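Local coordinates for protein inactive glucansucrase (Lactobacillus reuteri, PDB 5JBD) that is an inactive glucansucrase of glycoside hydrolase family 70, whose members are built on a TIM-barrel fold, at residues A[202-208]-A[871-875]; A[48-53]-A[862-866]. All blocks are in the same frame, centred on the assembly; numbering follows the deposited sequence.

Interaction 1 of 2, residues A[202-208]-A[871-875]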
ATOM      1  N   LYS A 202     -36.264  13.627  -0.248  1.00 47.72           N
ATOM      2  CA  LYS A 202     -37.335  13.766  -1.244  1.00 50.20           C
ATOM      3  C   LYS A 202     -37.261  15.127  -1.970  1.00 48.72           C
ATOM      4  O   LYS A 202     -38.078  15.398  -2.843  1.00 50.25           O
ATOM      5  CB  LYS A 202     -38.722  13.561  -0.595  1.00 54.91           C
ATOM      6  CG  LYS A 202     -39.186  12.079  -0.489  1.00 59.68           C
ATOM      7  CD  LYS A 202     -39.302  11.599   0.954  1.00 66.25           C
ATOM      8  CE  LYS A 202     -39.491  10.087   1.062  1.00 70.27           C
ATOM      9  NZ  LYS A 202     -38.188   9.360   1.135  1.00 71.56           N
ATOM     10  N   ASP A 203     -36.272  15.954  -1.631  1.00 46.44           N
ATOM     11  CA  ASP A 203     -36.079  17.280  -2.230  1.00 46.45           C
ATOM     12  C   ASP A 203     -35.278  17.145  -3.534  1.00 45.90           C
ATOM     13  O   ASP A 203     -34.120  16.744  -3.494  1.00 43.08           O
ATOM     14  CB  ASP A 203     -35.323  18.187  -1.245  1.00 46.88           C
ATOM     15  CG  ASP A 203     -35.184  19.633  -1.736  1.00 46.77           C
ATOM     16  OD1 ASP A 203     -35.478  19.936  -2.908  1.00 47.07           O
ATOM     17  OD2 ASP A 203     -34.748  20.473  -0.925  1.00 49.16           O
ATOM     18  N   PRO A 204     -35.876  17.491  -4.691  1.00 48.92           N
ATOM     19  CA  PRO A 204     -35.137  17.291  -5.960  1.00 48.23           C
ATOM     20  C   PRO A 204     -33.825  18.084  -6.093  1.00 47.55           C
ATOM     21  O   PRO A 204     -32.962  17.688  -6.884  1.00 42.92           O
ATOM     22  CB  PRO A 204     -36.140  17.727  -7.044  1.00 49.65           C
ATOM     23  CG  PRO A 204     -37.471  17.830  -6.374  1.00 50.94           C
ATOM     24  CD  PRO A 204     -37.219  18.066  -4.912  1.00 49.56           C
ATOM     25  N   ARG A 205     -33.682  19.179  -5.336  1.00 47.85           N
ATOM     26  CA  ARG A 205     -32.413  19.926  -5.269  1.00 50.16           C
ATOM     27  C   ARG A 205     -31.305  19.165  -4.535  1.00 46.48           C
ATOM     28  O   ARG A 205     -30.121  19.434  -4.764  1.00 41.53           O
ATOM     29  CB  ARG A 205     -32.597  21.289  -4.596  1.00 55.42           C
ATOM     30  CG  ARG A 205     -33.524  22.243  -5.323  1.00 62.68           C
ATOM     31  CD  ARG A 205     -33.759  23.445  -4.410  1.00 68.23           C
ATOM     32  NE  ARG A 205     -34.378  24.595  -5.075  1.00 77.28           N
ATOM     33  CZ  ARG A 205     -33.760  25.443  -5.901  1.00 82.53           C
ATOM     34  NH1 ARG A 205     -32.475  25.287  -6.228  1.00 84.89           N
ATOM     35  NH2 ARG A 205     -34.445  26.459  -6.427  1.00 84.06           N
ATOM     36  N   LYS A 206     -31.686  18.258  -3.632  1.00 44.85           N
ATOM     37  CA  LYS A 206     -30.717  17.426  -2.895  1.00 45.78           C
ATOM     38  C   LYS A 206     -30.476  16.058  -3.527  1.00 43.43           C
ATOM     39  O   LYS A 206     -29.408  15.489  -3.352  1.00 41.56           O
ATOM     40  CB  LYS A 206     -31.169  17.239  -1.446  1.00 48.39           C
ATOM     41  CG  LYS A 206     -31.292  18.558  -0.711  1.00 50.86           C
ATOM     42  CD  LYS A 206     -31.429  18.361   0.778  1.00 53.18           C
ATOM     43  CE  LYS A 206     -31.515  19.713   1.461  1.00 56.24           C
ATOM     44  NZ  LYS A 206     -31.945  19.589   2.877  1.00 57.65           N
ATOM     45  N   GLY A 207     -31.461  15.533  -4.257  1.00 41.86           N
ATOM     46  CA  GLY A 207     -31.363  14.194  -4.812  1.00 39.47           C
ATOM     47  C   GLY A 207     -31.506  13.120  -3.747  1.00 37.71           C
ATOM     48  O   GLY A 207     -31.920  13.385  -2.626  1.00 36.68           O
ATOM     49  N   ASN A 208     -31.140  11.901  -4.115  1.00 36.92           N
ATOM     50  CA  ASN A 208     -31.360  10.730  -3.288  1.00 35.53           C
ATOM     51  C   ASN A 208     -30.459   9.618  -3.796  1.00 35.59           C
ATOM     52  O   ASN A 208     -30.542   9.240  -4.973  1.00 35.30           O
ATOM     53  CB  ASN A 208     -32.828  10.301  -3.389  1.00 37.15           C
ATOM     54  CG  ASN A 208     -33.165   9.112  -2.493  1.00 36.78           C
ATOM     55  OD1 ASN A 208     -32.595   8.033  -2.636  1.00 36.46           O
ATOM     56  ND2 ASN A 208     -34.130   9.291  -1.604  1.00 39.19           N
ATOM     57  N   LYS A 871     -36.447   4.908  -9.081  1.00 46.27           N
ATOM     58  CA  LYS A 871     -37.782   5.422  -8.776  1.00 48.57           C
ATOM     59  C   LYS A 871     -37.793   6.545  -7.730  1.00 45.46           C
ATOM     60  O   LYS A 871     -38.835   6.847  -7.156  1.00 43.20           O
ATOM     61  CB  LYS A 871     -38.670   4.261  -8.297  1.00 53.76           C
ATOM     62  CG  LYS A 871     -38.802   3.097  -9.274  1.00 60.05           C
ATOM     63  CD  LYS A 871     -39.819   2.075  -8.768  1.00 65.99           C
ATOM     64  CE  LYS A 871     -39.935   0.855  -9.678  1.00 69.43           C
ATOM     65  NZ  LYS A 871     -40.719   1.122 -10.920  1.00 69.66           N
ATOM     66  N   ALA A 872     -36.652   7.182  -7.499  1.00 42.94           N
ATOM     67  CA  ALA A 872     -36.549   8.200  -6.444  1.00 43.25           C
ATOM     68  C   ALA A 872     -37.370   9.461  -6.724  1.00 42.55           C
ATOM     69  O   ALA A 872     -37.850  10.099  -5.797  1.00 42.16           O
ATOM     70  CB  ALA A 872     -35.093   8.564  -6.202  1.00 43.21           C
ATOM     71  N   PHE A 873     -37.507   9.812  -8.000  1.00 43.00           N
ATOM     72  CA  PHE A 873     -38.260  10.989  -8.452  1.00 44.60           C
ATOM     73  C   PHE A 873     -38.994  10.653  -9.737  1.00 44.87           C
ATOM     74  O   PHE A 873     -38.643   9.689 -10.417  1.00 42.82           O
ATOM     75  CB  PHE A 873     -37.312  12.166  -8.735  1.00 44.45           C
ATOM     76  CG  PHE A 873     -36.483  12.574  -7.551  1.00 44.70           C
ATOM     77  CD1 PHE A 873     -36.989  13.467  -6.603  1.00 44.33           C
ATOM     78  CD2 PHE A 873     -35.199  12.057  -7.371  1.00 43.91           C
ATOM     79  CE1 PHE A 873     -36.232  13.835  -5.498  1.00 45.28           C
ATOM     80  CE2 PHE A 873     -34.437  12.428  -6.267  1.00 43.89           C
ATOM     81  CZ  PHE A 873     -34.953  13.317  -5.330  1.00 43.15           C
ATOM     82  N   ASN A 874     -39.994  11.462 -10.079  1.00 46.00           N
ATOM     83  CA  ASN A 874     -40.577  11.416 -11.419  1.00 47.91           C
ATOM     84  C   ASN A 874     -39.506  11.857 -12.418  1.00 45.49           C
ATOM     85  O   ASN A 874     -38.590  12.606 -12.070  1.00 44.40           O
ATOM     86  CB  ASN A 874     -41.790  12.348 -11.558  1.00 50.25           C
ATOM     87  CG  ASN A 874     -42.918  12.015 -10.595  1.00 52.58           C
ATOM     88  OD1 ASN A 874     -43.500  12.909  -9.991  1.00 53.72           O
ATOM     89  ND2 ASN A 874     -43.232  10.732 -10.453  1.00 53.15           N
ATOM     90  N   THR A 875     -39.635  11.388 -13.653  1.00 44.63           N
ATOM     91  CA  THR A 875     -38.733  11.793 -14.725  1.00 42.74           C
ATOM     92  C   THR A 875     -38.730  13.315 -14.889  1.00 43.26           C
ATOM     93  O   THR A 875     -39.785  13.946 -14.900  1.00 44.86           O
ATOM     94  CB  THR A 875     -39.100  11.080 -16.031  1.00 43.07           C
ATOM     95  OG1 THR A 875     -38.813   9.683 -15.883  1.00 39.74           O
ATOM     96  CG2 THR A 875     -38.327  11.651 -17.241  1.00 43.13           C
TER
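The ring of Phe873 is the flat group of this contact, and the backbone of 202-208 bends around its outer end. Near the ring plane, at the edge, the carbonyl oxygen of Lys202 comes to 3.6 Å from Phe873 CE1, so a partly negative oxygen meets the partly positive rim of an aromatic ring. Gly207 C and Asn208 N also lie in plane at the edge. The other neighbours in 202-208 approach obliquely, and none sits squarely over a face: Pro204 CA stands 3.7 Å from Phe873 CE1, and Gly207 CA packs on Phe873 CZ at 3.7 Å. With CG of Phe873 anti to its own carbonyl carbon (chi1 -58°), the ring reaches into this bend.

The bend has its own fastening. Asp203 O accepts from both Lys206 N and Gly207 N, while Asp203 OD1 takes the N-H of Arg205 from above the carboxylate plane, an Asx turn. Proline suits position 204: its phi of -62° fits the ring, the turn uses the next N-H, CB lies against Phe873 CE1, and its backbone bonds Tyr862. Gly207 has a positive phi of 73°, which glycine adopts easily. Asn208 offers its CB, 3.9 Å from Phe873 CE2 and 4.0 Å from Ala872 CB; its amide is turned to its own loop, bonding Ser201 O, Asn200 OD1 and Ser210 N.

Phe873 also stands edge-to-face with Tyr864 and touches Tyr52. Segment 202-208 belongs to the loop between strands 193-197 and 242-244; the chain beyond strand 841-845 supplies 871-875. That strand lies between the other two in an antiparallel sheet, so the contact joins connections leaving neighbouring strands of the same sheet.

Interaction 2 of 2, residues A[48-53]-A[862-866]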
ATOM      1  N   ASN A  48     -27.505   6.965 -18.160  1.00 34.01           N
ATOM      2  CA  ASN A  48     -27.721   7.502 -16.832  1.00 34.98           C
ATOM      3  C   ASN A  48     -26.987   6.656 -15.786  1.00 33.60           C
ATOM      4  O   ASN A  48     -26.586   5.517 -16.046  1.00 33.22           O
ATOM      5  CB  ASN A  48     -29.216   7.560 -16.529  1.00 36.98           C
ATOM      6  CG  ASN A  48     -29.813   6.183 -16.366  1.00 38.44           C
ATOM      7  OD1 ASN A  48     -30.009   5.709 -15.248  1.00 39.32           O
ATOM      8  ND2 ASN A  48     -30.030   5.498 -17.478  1.00 40.43           N
ATOM      9  N   ILE A  49     -26.825   7.239 -14.611  1.00 33.04           N
ATOM     10  CA  ILE A  49     -26.080   6.626 -13.500  1.00 31.68           C
ATOM     11  C   ILE A  49     -27.010   6.670 -12.300  1.00 31.29           C
ATOM     12  O   ILE A  49     -27.254   7.728 -11.751  1.00 30.76           O
ATOM     13  CB  ILE A  49     -24.760   7.374 -13.218  1.00 31.62           C
ATOM     14  CG1 ILE A  49     -23.906   7.446 -14.499  1.00 31.24           C
ATOM     15  CG2 ILE A  49     -23.980   6.666 -12.102  1.00 31.58           C
ATOM     16  CD1 ILE A  49     -22.654   8.287 -14.386  1.00 32.07           C
ATOM     17  N   ASP A  50     -27.594   5.521 -11.967  1.00 33.20           N
ATOM     18  CA  ASP A  50     -28.662   5.427 -10.967  1.00 34.95           C
ATOM     19  C   ASP A  50     -29.777   6.484 -11.129  1.00 35.58           C
ATOM     20  O   ASP A  50     -30.245   7.060 -10.151  1.00 36.99           O
ATOM     21  CB  ASP A  50     -28.048   5.501  -9.559  1.00 35.88           C
ATOM     22  CG  ASP A  50     -26.988   4.440  -9.327  1.00 36.26           C
ATOM     23  OD1 ASP A  50     -27.337   3.243  -9.354  1.00 39.32           O
ATOM     24  OD2 ASP A  50     -25.807   4.790  -9.135  1.00 35.32           O
ATOM     25  N   GLY A  51     -30.184   6.738 -12.374  1.00 35.76           N
ATOM     26  CA  GLY A  51     -31.237   7.731 -12.700  1.00 34.92           C
ATOM     27  C   GLY A  51     -30.734   9.131 -13.049  1.00 33.91           C
ATOM     28  O   GLY A  51     -31.430   9.891 -13.732  1.00 32.93           O
ATOM     29  N   TYR A  52     -29.533   9.481 -12.586  1.00 31.89           N
ATOM     30  CA  TYR A  52     -28.976  10.822 -12.783  1.00 32.14           C
ATOM     31  C   TYR A  52     -28.261  10.899 -14.125  1.00 31.12           C
ATOM     32  O   TYR A  52     -27.838   9.877 -14.662  1.00 31.14           O
ATOM     33  CB  TYR A  52     -28.038  11.184 -11.604  1.00 31.91           C
ATOM     34  CG  TYR A  52     -28.796  11.155 -10.299  1.00 32.58           C
ATOM     35  CD1 TYR A  52     -29.589  12.241  -9.914  1.00 33.69           C
ATOM     36  CD2 TYR A  52     -28.808  10.009  -9.500  1.00 32.40           C
ATOM     37  CE1 TYR A  52     -30.338  12.203  -8.754  1.00 33.83           C
ATOM     38  CE2 TYR A  52     -29.555   9.963  -8.331  1.00 33.27           C
ATOM     39  CZ  TYR A  52     -30.315  11.064  -7.960  1.00 33.74           C
ATOM     40  OH  TYR A  52     -31.058  11.026  -6.810  1.00 34.74           O
ATOM     41  N   LEU A  53     -28.122  12.115 -14.644  1.00 32.07           N
ATOM     42  CA  LEU A  53     -27.446  12.361 -15.925  1.00 33.25           C
ATOM     43  C   LEU A  53     -26.073  12.998 -15.717  1.00 32.90           C
ATOM     44  O   LEU A  53     -25.902  13.816 -14.816  1.00 32.34           O
ATOM     45  CB  LEU A  53     -28.287  13.291 -16.801  1.00 34.77           C
ATOM     46  CG  LEU A  53     -29.667  12.815 -17.282  1.00 36.15           C
ATOM     47  CD1 LEU A  53     -30.128  13.701 -18.429  1.00 37.50           C
ATOM     48  CD2 LEU A  53     -29.767  11.341 -17.651  1.00 36.07           C
ATOM     49  N   TYR A 862     -31.940  18.344  -9.608  1.00 44.04           N
ATOM     50  CA  TYR A 862     -31.248  17.279 -10.331  1.00 41.64           C
ATOM     51  C   TYR A 862     -32.148  16.709 -11.426  1.00 40.87           C
ATOM     52  O   TYR A 862     -33.332  16.448 -11.190  1.00 40.58           O
ATOM     53  CB  TYR A 862     -30.826  16.149  -9.391  1.00 40.78           C
ATOM     54  CG  TYR A 862     -29.565  16.446  -8.608  1.00 40.10           C
ATOM     55  CD1 TYR A 862     -28.310  16.383  -9.221  1.00 39.40           C
ATOM     56  CD2 TYR A 862     -29.618  16.795  -7.259  1.00 39.05           C
ATOM     57  CE1 TYR A 862     -27.144  16.660  -8.503  1.00 38.41           C
ATOM     58  CE2 TYR A 862     -28.455  17.081  -6.539  1.00 39.37           C
ATOM     59  CZ  TYR A 862     -27.226  17.011  -7.161  1.00 38.20           C
ATOM     60  OH  TYR A 862     -26.077  17.282  -6.449  1.00 38.34           O
ATOM     61  N   ALA A 863     -31.590  16.542 -12.623  1.00 38.81           N
ATOM     62  CA  ALA A 863     -32.264  15.806 -13.679  1.00 39.35           C
ATOM     63  C   ALA A 863     -32.381  14.355 -13.224  1.00 39.07           C
ATOM     64  O   ALA A 863     -31.531  13.860 -12.470  1.00 39.35           O
ATOM     65  CB  ALA A 863     -31.492  15.894 -14.989  1.00 39.99           C
ATOM     66  N   TYR A 864     -33.449  13.686 -13.641  1.00 38.79           N
ATOM     67  CA  TYR A 864     -33.667  12.302 -13.210  1.00 38.75           C
ATOM     68  C   TYR A 864     -34.474  11.549 -14.233  1.00 39.24           C
ATOM     69  O   TYR A 864     -35.411  12.098 -14.810  1.00 39.86           O
ATOM     70  CB  TYR A 864     -34.362  12.260 -11.843  1.00 38.45           C
ATOM     71  CG  TYR A 864     -34.310  10.912 -11.157  1.00 37.68           C
ATOM     72  CD1 TYR A 864     -33.208  10.535 -10.384  1.00 37.02           C
ATOM     73  CD2 TYR A 864     -35.363  10.014 -11.271  1.00 38.57           C
ATOM     74  CE1 TYR A 864     -33.159   9.299  -9.754  1.00 36.50           C
ATOM     75  CE2 TYR A 864     -35.326   8.777 -10.647  1.00 38.01           C
ATOM     76  CZ  TYR A 864     -34.230   8.424  -9.880  1.00 37.47           C
ATOM     77  OH  TYR A 864     -34.211   7.185  -9.262  1.00 37.02           O
ATOM     78  N   LEU A 865     -34.091  10.295 -14.451  1.00 39.59           N
ATOM     79  CA  LEU A 865     -34.785   9.417 -15.368  1.00 39.69           C
ATOM     80  C   LEU A 865     -35.382   8.275 -14.561  1.00 40.12           C
ATOM     81  O   LEU A 865     -34.669   7.397 -14.081  1.00 39.57           O
ATOM     82  CB  LEU A 865     -33.822   8.896 -16.425  1.00 38.97           C
ATOM     83  CG  LEU A 865     -34.450   8.026 -17.505  1.00 39.56           C
ATOM     84  CD1 LEU A 865     -35.511   8.806 -18.284  1.00 39.94           C
ATOM     85  CD2 LEU A 865     -33.362   7.499 -18.426  1.00 39.15           C
ATOM     86  N   ASN A 866     -36.700   8.321 -14.393  1.00 43.09           N
ATOM     87  CA  ASN A 866     -37.443   7.259 -13.733  1.00 44.62           C
ATOM     88  C   ASN A 866     -37.651   6.151 -14.747  1.00 48.71           C
ATOM     89  O   ASN A 866     -38.447   6.297 -15.674  1.00 51.41           O
ATOM     90  CB  ASN A 866     -38.784   7.792 -13.218  1.00 46.63           C
ATOM     91  CG  ASN A 866     -39.555   6.769 -12.395  1.00 47.14           C
ATOM     92  OD1 ASN A 866     -39.784   5.640 -12.828  1.00 46.32           O
ATOM     93  ND2 ASN A 866     -39.978   7.171 -11.205  1.00 48.75           N
TER
HETATM   94  O   HOH W   1     -31.775   6.269  -7.986  1.00 34.37           O
HETATM   95  O   HOH W   2     -28.645  14.393 -12.976  1.00 38.87           O
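The ring of Tyr52 meets Tyr864 with a face and Tyr862 with an edge. Its CB starts off away from 862-866, but a chi1 of -60° sets CG beside the backbone N and swings the ring back. Tyr52 CD1 then passes 3.6 Å from Ala863 O. The next atom, Tyr52 CE1, has Tyr862 CB near the ring plane and Tyr864 CD1 over the face at 3.7 Å, while Tyr52 CZ is 3.8 Å from Tyr864 CE1. At the tip, OH hydrogen-bonds Asn208 O. Both ring pairs are edge-to-face, that with Tyr864 at 77° between planes, that with Tyr862 offset.

Gly51 lies over the face of Tyr864, its CA 4.2 Å from the ring centroid in a CH-pi contact. A CB here would clash with Tyr864 CE1, and the backbone angles in this type I' turn, Ile49 to Tyr52, by themselves call for glycine. Asn48 OD1 receives the Gly51 N-H. Gly51 O accepts from Leu865 N at 2.8 Å, on a lone pair, and meets Tyr864 CA in a CA-H...O contact. One water joins Asp50 O to Tyr864 OH, which also hydrogen-bonds Ala872 N; another joins Leu53 N to Ala863 O.

Tyr52 packs on strands 758-767 and 784-791, and Tyr862 OH bonds Ile785 N. Tyrosine suits these places because its ring packs by edge and face while its hydroxyl bonds at the far end. The contact thus combines an aromatic cluster with a single direct hydrogen bond between the segments, and the two waters link polar atoms, mostly of the backbone, and probably ease their burial.

How the interactions relate
Interactions 1 and 2 lie with centres about 9 Å apart and interlock, their segments alternating along the chain. Two hydrogen bonds tie them directly: Tyr52 OH of interaction 2 is 2.6 Å from Asn208 O of interaction 1, and Asn866 N is 2.9 Å from Thr875 OG1. Tyr864 serves both, since 871-875 supplies partners for its hydroxyl and its ring, and the aromatic cluster continues from one contact into the other. The centres of both lie far from that of the chain, about 38 and 35 Å away. The calcium ion is bound by Glu237, Asp243, Asn287 and Asn751, none of them in these segments, although Asp243 belongs to strand 242-244 of the adjoining sheet.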